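Local coordinates for protein peptidase, C14 family (Geobacter sulfurreducens PCA, PDB 3BIJ) that probably acts as a cysteine endopeptidase of the caspase-like C14 family, although its substrates and biological role are uncharacterised, at residues R127-S132 against S201-S206; G4-L9 against I76-Y81. One frame throughout, in Å; residues are numbered along the deposited sequence.

Interaction 1 of 2, residues R127-S132 against S201-S206; sequences RVLVFS and SILLIS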
loop_
_atom_site.group_PDB
_atom_site.type_symbol
_atom_site.label_atom_id
_atom_site.label_comp_id
_atom_site.label_asym_id
_atom_site.label_seq_id
_atom_site.Cartn_x
_atom_site.Cartn_y
_atom_site.Cartn_z
ATOM N N ARG A 127 36.882 29.876 -5.475
ATOM C CA ARG A 127 36.030 28.692 -5.511
ATOM C C ARG A 127 34.802 28.965 -4.656
ATOM O O ARG A 127 34.927 29.449 -3.527
ATOM C CB ARG A 127 36.774 27.469 -4.962
ATOM C CG ARG A 127 37.993 27.062 -5.771
ATOM C CD ARG A 127 39.271 27.227 -4.964
ATOM N NE ARG A 127 39.364 26.218 -3.917
ATOM C CZ ARG A 127 39.921 26.424 -2.730
ATOM N NH1 ARG A 127 40.441 27.609 -2.430
ATOM N NH2 ARG A 127 39.944 25.447 -1.836
ATOM N N VAL A 128 33.624 28.668 -5.198
ATOM C CA VAL A 128 32.366 28.878 -4.483
ATOM C C VAL A 128 31.674 27.530 -4.306
ATOM O O VAL A 128 31.218 26.931 -5.277
ATOM C CB VAL A 128 31.422 29.835 -5.262
ATOM C CG1 VAL A 128 30.127 30.019 -4.505
ATOM C CG2 VAL A 128 32.099 31.184 -5.462
ATOM N N LEU A 129 31.611 27.054 -3.067
ATOM C CA LEU A 129 30.983 25.774 -2.761
ATOM C C LEU A 129 29.630 26.011 -2.103
ATOM O O LEU A 129 29.566 26.606 -1.032
ATOM C CB LEU A 129 31.880 24.974 -1.821
ATOM C CG LEU A 129 31.383 23.599 -1.394
ATOM C CD1 LEU A 129 31.318 22.677 -2.590
ATOM C CD2 LEU A 129 32.321 23.055 -0.330
ATOM N N VAL A 130 28.554 25.542 -2.732
ATOM C CA VAL A 130 27.200 25.742 -2.195
ATOM C C VAL A 130 26.442 24.441 -1.884
ATOM O O VAL A 130 26.323 23.567 -2.740
ATOM C CB VAL A 130 26.314 26.558 -3.188
ATOM C CG1 VAL A 130 24.957 26.808 -2.574
ATOM C CG2 VAL A 130 26.978 27.870 -3.561
ATOM N N PHE A 131 25.940 24.319 -0.657
ATOM C CA PHE A 131 25.149 23.157 -0.265
ATOM C C PHE A 131 23.737 23.662 -0.001
ATOM O O PHE A 131 23.535 24.549 0.835
ATOM C CB PHE A 131 25.673 22.495 1.012
ATOM C CG PHE A 131 26.946 21.734 0.818
ATOM C CD1 PHE A 131 28.181 22.348 1.009
ATOM C CD2 PHE A 131 26.912 20.406 0.399
ATOM C CE1 PHE A 131 29.367 21.649 0.782
ATOM C CE2 PHE A 131 28.088 19.698 0.168
ATOM C CZ PHE A 131 29.323 20.321 0.359
ATOM N N SER A 132 22.762 23.118 -0.719
ATOM C CA SER A 132 21.381 23.528 -0.522
ATOM C C SER A 132 20.522 22.309 -0.213
ATOM O O SER A 132 20.111 21.603 -1.129
ATOM C CB SER A 132 20.860 24.233 -1.778
ATOM O OG SER A 132 19.503 24.635 -1.634
ATOM N N SER A 201 34.317 29.999 -9.813
ATOM C CA SER A 201 33.991 28.598 -10.099
ATOM C C SER A 201 32.916 28.115 -9.136
ATOM O O SER A 201 33.191 27.908 -7.954
ATOM C CB SER A 201 35.217 27.694 -9.934
ATOM O OG SER A 201 36.259 28.050 -10.815
ATOM N N ILE A 202 31.705 27.912 -9.641
ATOM C CA ILE A 202 30.607 27.461 -8.797
ATOM C C ILE A 202 30.427 25.934 -8.808
ATOM O O ILE A 202 30.466 25.291 -9.857
ATOM C CB ILE A 202 29.262 28.094 -9.233
ATOM C CG1 ILE A 202 29.441 29.585 -9.572
ATOM C CG2 ILE A 202 28.244 27.955 -8.102
ATOM C CD1 ILE A 202 29.755 30.474 -8.376
ATOM N N LEU A 203 30.250 25.365 -7.622
ATOM C CA LEU A 203 30.013 23.938 -7.463
ATOM C C LEU A 203 28.829 23.907 -6.518
ATOM O O LEU A 203 28.967 24.093 -5.303
ATOM C CB LEU A 203 31.215 23.216 -6.843
ATOM C CG LEU A 203 30.989 21.773 -6.365
ATOM C CD1 LEU A 203 30.249 21.007 -7.406
ATOM C CD2 LEU A 203 32.308 21.094 -6.040
ATOM N N LEU A 204 27.653 23.699 -7.101
ATOM C CA LEU A 204 26.401 23.675 -6.364
ATOM C C LEU A 204 25.933 22.239 -6.150
ATOM O O LEU A 204 25.671 21.522 -7.113
ATOM C CB LEU A 204 25.371 24.451 -7.173
ATOM C CG LEU A 204 24.412 25.401 -6.468
ATOM C CD1 LEU A 204 23.895 26.403 -7.490
ATOM C CD2 LEU A 204 23.277 24.628 -5.799
ATOM N N ILE A 205 25.842 21.824 -4.889
ATOM C CA ILE A 205 25.386 20.483 -4.535
ATOM C C ILE A 205 24.092 20.650 -3.758
ATOM O O ILE A 205 24.104 21.116 -2.617
ATOM C CB ILE A 205 26.411 19.744 -3.646
ATOM C CG1 ILE A 205 27.689 19.445 -4.439
ATOM C CG2 ILE A 205 25.816 18.460 -3.120
ATOM C CD1 ILE A 205 28.834 18.849 -3.622
ATOM N N SER A 206 22.974 20.287 -4.381
ATOM C CA SER A 206 21.668 20.403 -3.737
ATOM C C SER A 206 21.172 19.062 -3.198
ATOM O O SER A 206 21.651 17.997 -3.597
ATOM C CB SER A 206 20.652 20.961 -4.726
ATOM O OG SER A 206 20.562 20.122 -5.866
#

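Interaction 2 of 2, residues G4-L9 against I76-Y81; sequences GIALAL and IFMLSY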
loop_
_atom_site.group_PDB
_atom_site.type_symbol
_atom_site.label_atom_id
_atom_site.label_comp_id
_atom_site.label_asym_id
_atom_site.label_seq_id
_atom_site.Cartn_x
_atom_site.Cartn_y
_atom_site.Cartn_z
ATOM N N GLY A 4 39.399 31.036 3.684
ATOM C CA GLY A 4 38.036 30.598 3.445
ATOM C C GLY A 4 36.970 31.196 4.340
ATOM O O GLY A 4 37.178 31.359 5.543
ATOM N N ILE A 5 35.826 31.526 3.744
ATOM C CA ILE A 5 34.700 32.095 4.474
ATOM C C ILE A 5 33.472 31.233 4.216
ATOM O O ILE A 5 33.127 30.950 3.072
ATOM C CB ILE A 5 34.375 33.540 4.021
ATOM C CG1 ILE A 5 35.520 34.475 4.389
ATOM C CG2 ILE A 5 33.055 33.992 4.645
ATOM C CD1 ILE A 5 35.343 35.883 3.884
ATOM N N ALA A 6 32.812 30.834 5.291
ATOM C CA ALA A 6 31.632 30.008 5.188
ATOM C C ALA A 6 30.421 30.709 5.802
ATOM O O ALA A 6 30.546 31.451 6.785
ATOM C CB ALA A 6 31.881 28.670 5.886
ATOM N N LEU A 7 29.254 30.459 5.211
ATOM C CA LEU A 7 27.982 31.015 5.672
ATOM C C LEU A 7 26.980 29.859 5.804
ATOM O O LEU A 7 26.499 29.332 4.802
ATOM C CB LEU A 7 27.434 32.025 4.660
ATOM C CG LEU A 7 26.671 33.244 5.183
ATOM C CD1 LEU A 7 25.804 33.806 4.056
ATOM C CD2 LEU A 7 25.818 32.889 6.369
ATOM N N ALA A 8 26.675 29.464 7.035
ATOM C CA ALA A 8 25.742 28.376 7.278
ATOM C C ALA A 8 24.392 28.984 7.619
ATOM O O ALA A 8 24.267 29.732 8.590
ATOM C CB ALA A 8 26.240 27.497 8.434
ATOM N N LEU A 9 23.387 28.669 6.809
ATOM C CA LEU A 9 22.046 29.183 7.011
ATOM C C LEU A 9 21.115 28.050 7.374
ATOM O O LEU A 9 21.136 26.991 6.748
ATOM C CB LEU A 9 21.532 29.844 5.739
ATOM C CG LEU A 9 22.370 30.978 5.134
ATOM C CD1 LEU A 9 21.726 31.451 3.836
ATOM C CD2 LEU A 9 22.471 32.127 6.125
ATOM N N ILE A 76 38.270 30.627 -1.124
ATOM C CA ILE A 76 37.069 29.834 -1.324
ATOM C C ILE A 76 35.919 30.229 -0.388
ATOM O O ILE A 76 36.089 30.361 0.824
ATOM C CB ILE A 76 37.374 28.346 -1.124
ATOM C CG1 ILE A 76 36.074 27.532 -1.224
ATOM C CG2 ILE A 76 38.048 28.122 0.232
ATOM C CD1 ILE A 76 36.268 26.027 -1.122
ATOM N N PHE A 77 34.744 30.406 -0.971
ATOM C CA PHE A 77 33.554 30.768 -0.223
ATOM C C PHE A 77 32.633 29.556 -0.131
ATOM O O PHE A 77 32.388 28.877 -1.126
ATOM C CB PHE A 77 32.826 31.907 -0.924
ATOM C CG PHE A 77 31.527 32.271 -0.281
ATOM C CD1 PHE A 77 31.489 32.731 1.024
ATOM C CD2 PHE A 77 30.333 32.167 -0.984
ATOM C CE1 PHE A 77 30.278 33.084 1.627
ATOM C CE2 PHE A 77 29.114 32.518 -0.392
ATOM C CZ PHE A 77 29.091 32.977 0.913
HETATM N N MSE A 78 32.132 29.279 1.066
HETATM C CA MSE A 78 31.231 28.161 1.255
HETATM C C MSE A 78 29.871 28.640 1.745
HETATM O O MSE A 78 29.776 29.342 2.757
HETATM C CB MSE A 78 31.792 27.178 2.271
HETATM C CG MSE A 78 31.001 25.902 2.332
HETATM SE SE MSE A 78 31.457 24.788 3.805
HETATM C CE MSE A 78 29.692 24.471 4.500
ATOM N N LEU A 79 28.821 28.248 1.032
ATOM C CA LEU A 79 27.458 28.618 1.402
ATOM C C LEU A 79 26.602 27.376 1.560
ATOM O O LEU A 79 26.427 26.619 0.611
ATOM C CB LEU A 79 26.835 29.515 0.330
ATOM C CG LEU A 79 25.344 29.868 0.464
ATOM C CD1 LEU A 79 25.054 30.474 1.832
ATOM C CD2 LEU A 79 24.971 30.868 -0.639
ATOM N N SER A 80 26.079 27.161 2.758
ATOM C CA SER A 80 25.220 26.013 2.988
ATOM C C SER A 80 23.871 26.573 3.405
ATOM O O SER A 80 23.812 27.611 4.062
ATOM C CB SER A 80 25.775 25.102 4.086
ATOM O OG SER A 80 25.768 25.755 5.337
ATOM N N TYR A 81 22.794 25.897 3.014
ATOM C CA TYR A 81 21.455 26.361 3.337
ATOM C C TYR A 81 20.457 25.248 3.578
ATOM O O TYR A 81 20.331 24.316 2.782
ATOM C CB TYR A 81 20.919 27.263 2.210
ATOM C CG TYR A 81 19.433 27.597 2.297
ATOM C CD1 TYR A 81 18.468 26.821 1.640
ATOM C CD2 TYR A 81 18.991 28.675 3.060
ATOM C CE1 TYR A 81 17.103 27.120 1.748
ATOM C CE2 TYR A 81 17.636 28.979 3.180
ATOM C CZ TYR A 81 16.696 28.200 2.526
ATOM O OH TYR A 81 15.356 28.496 2.657
HETATM O O HOH W 1 23.384 25.458 6.404
#

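Interaction 1 of 2, residues R127-S132 against S201-S206
In the caspase-like α/β fold the interior of the sheet is built from parallel strands, and Val128 against Ile202 and Phe131 against Ile205 belong to one such pair. Strands 127-132 and 201-206 run side by side with axes 4.7 Å apart and 14° between their directions. The hydrogen bonding is the parallel pattern in which one strand supplies every second residue: Val128 N donates to Ser201 O while Val128 O accepts from Leu203 N, Val130 repeats this between Leu203 O and Ile205 N, and Ser132 N closes the series on Ile205 O. The bond from Val130 N to Leu203 O is 3.0 Å long and nearly straight at the hydrogen (178°). The intervening residues Arg127, Leu129 and Phe131 turn their peptide groups to strand 76-89, so the strand is gripped along both of its edges.

Paired side chains lie abreast and point the same way. On one face Ile202 bends its CD1 back toward the neighbour, reaching Val128 CB at 3.6 Å and lying close to both valine methyls; beyond it Val130 CB meets Leu204 CG at 4.0 Å. On the other face Leu129 CD1 touches Leu203 CG at 3.9 Å, and helix 222-231 covers Phe131 and Ile205 through Phe223. The Phe131 ring, its CG anti to the carbonyl carbon (chi1 -73°), lies beside Ile205 and meets it obliquely, with CE2 4.0 Å from Ile205 CD1 and CD2 4.1 Å from Ile205 CB.

Interaction 2 of 2, residues G4-L9 against I76-Y81
Leu9, Leu7 and Ile5 bury the most surface where strand 4-9 lies against strand 76-81, and all three project onto the face of the parallel sheet that also carries Phe77, Leu79 and Tyr81. Leu9 packs against Tyr81 and Leu79. Its CB sits at the edge of the Tyr81 ring, near the ring plane and 3.9 Å from Tyr81 CD2. Its CG is anti to the carbonyl carbon (chi1 -56°), and its CD1 branch meets Leu79 CD1 at 4.0 Å. Leu79 CD1 is shared, for it also lies 4.0 Å from Leu7 CB, where the two leucines stand side by side. Ile5 and Phe77 cross obliquely, CG2 of the isoleucine being 4.1 Å from CD1 of the ring. That same ring carbon lies 3.2 Å from Ile5 O, the acceptor of the Met78 N bond. Helix 57-70 packs over Ile5, Leu7 and Phe77.

The opposite face carries Ile76 and Met78 (selenomethionine) alongside Ala6, Ala8 and Ser80: Ala6 CB rests on Met78 CB, Ser80 OG lies 3.3 Å from Ala8 CA, and helix 29-42 approaches Ala8 through Ala33 and Ala37. Between the faces run five parallel-type backbone bonds, alternating in direction from Ile5 N to Ile76 O through to Leu9 N to Ser80 O. One water donates to Leu9 O at 2.7 Å and is hydrogen-bonded to Ser80 OG at 2.6 Å. The chemistry is therefore divided: branched and aromatic carbon fills one face, while on the face of Ala6, Met78 and Ser80 a water gives the buried serine hydroxyl a polar partner.

From the N terminus, strand 4-9 is followed by helix 29-42, strand 46-51 and helix 57-70 before interaction 2 closes the loop at 76-81. Strand 46-51 lies on the far side of 4-9, and the two helices cover different faces. Only afterwards does interaction 1 open at 127-132, closing at 201-206 after a mostly helical and loop excursion. The two loops are thus in series, neither nesting nor crossing. Strands 76-81 and 127-132 are themselves neighbours, joined by probable hydrogen bonds such as Phe131 N to Leu79 O (2.7 Å), making four consecutive parallel strands. Order along the chain and order across the sheet thus need not agree.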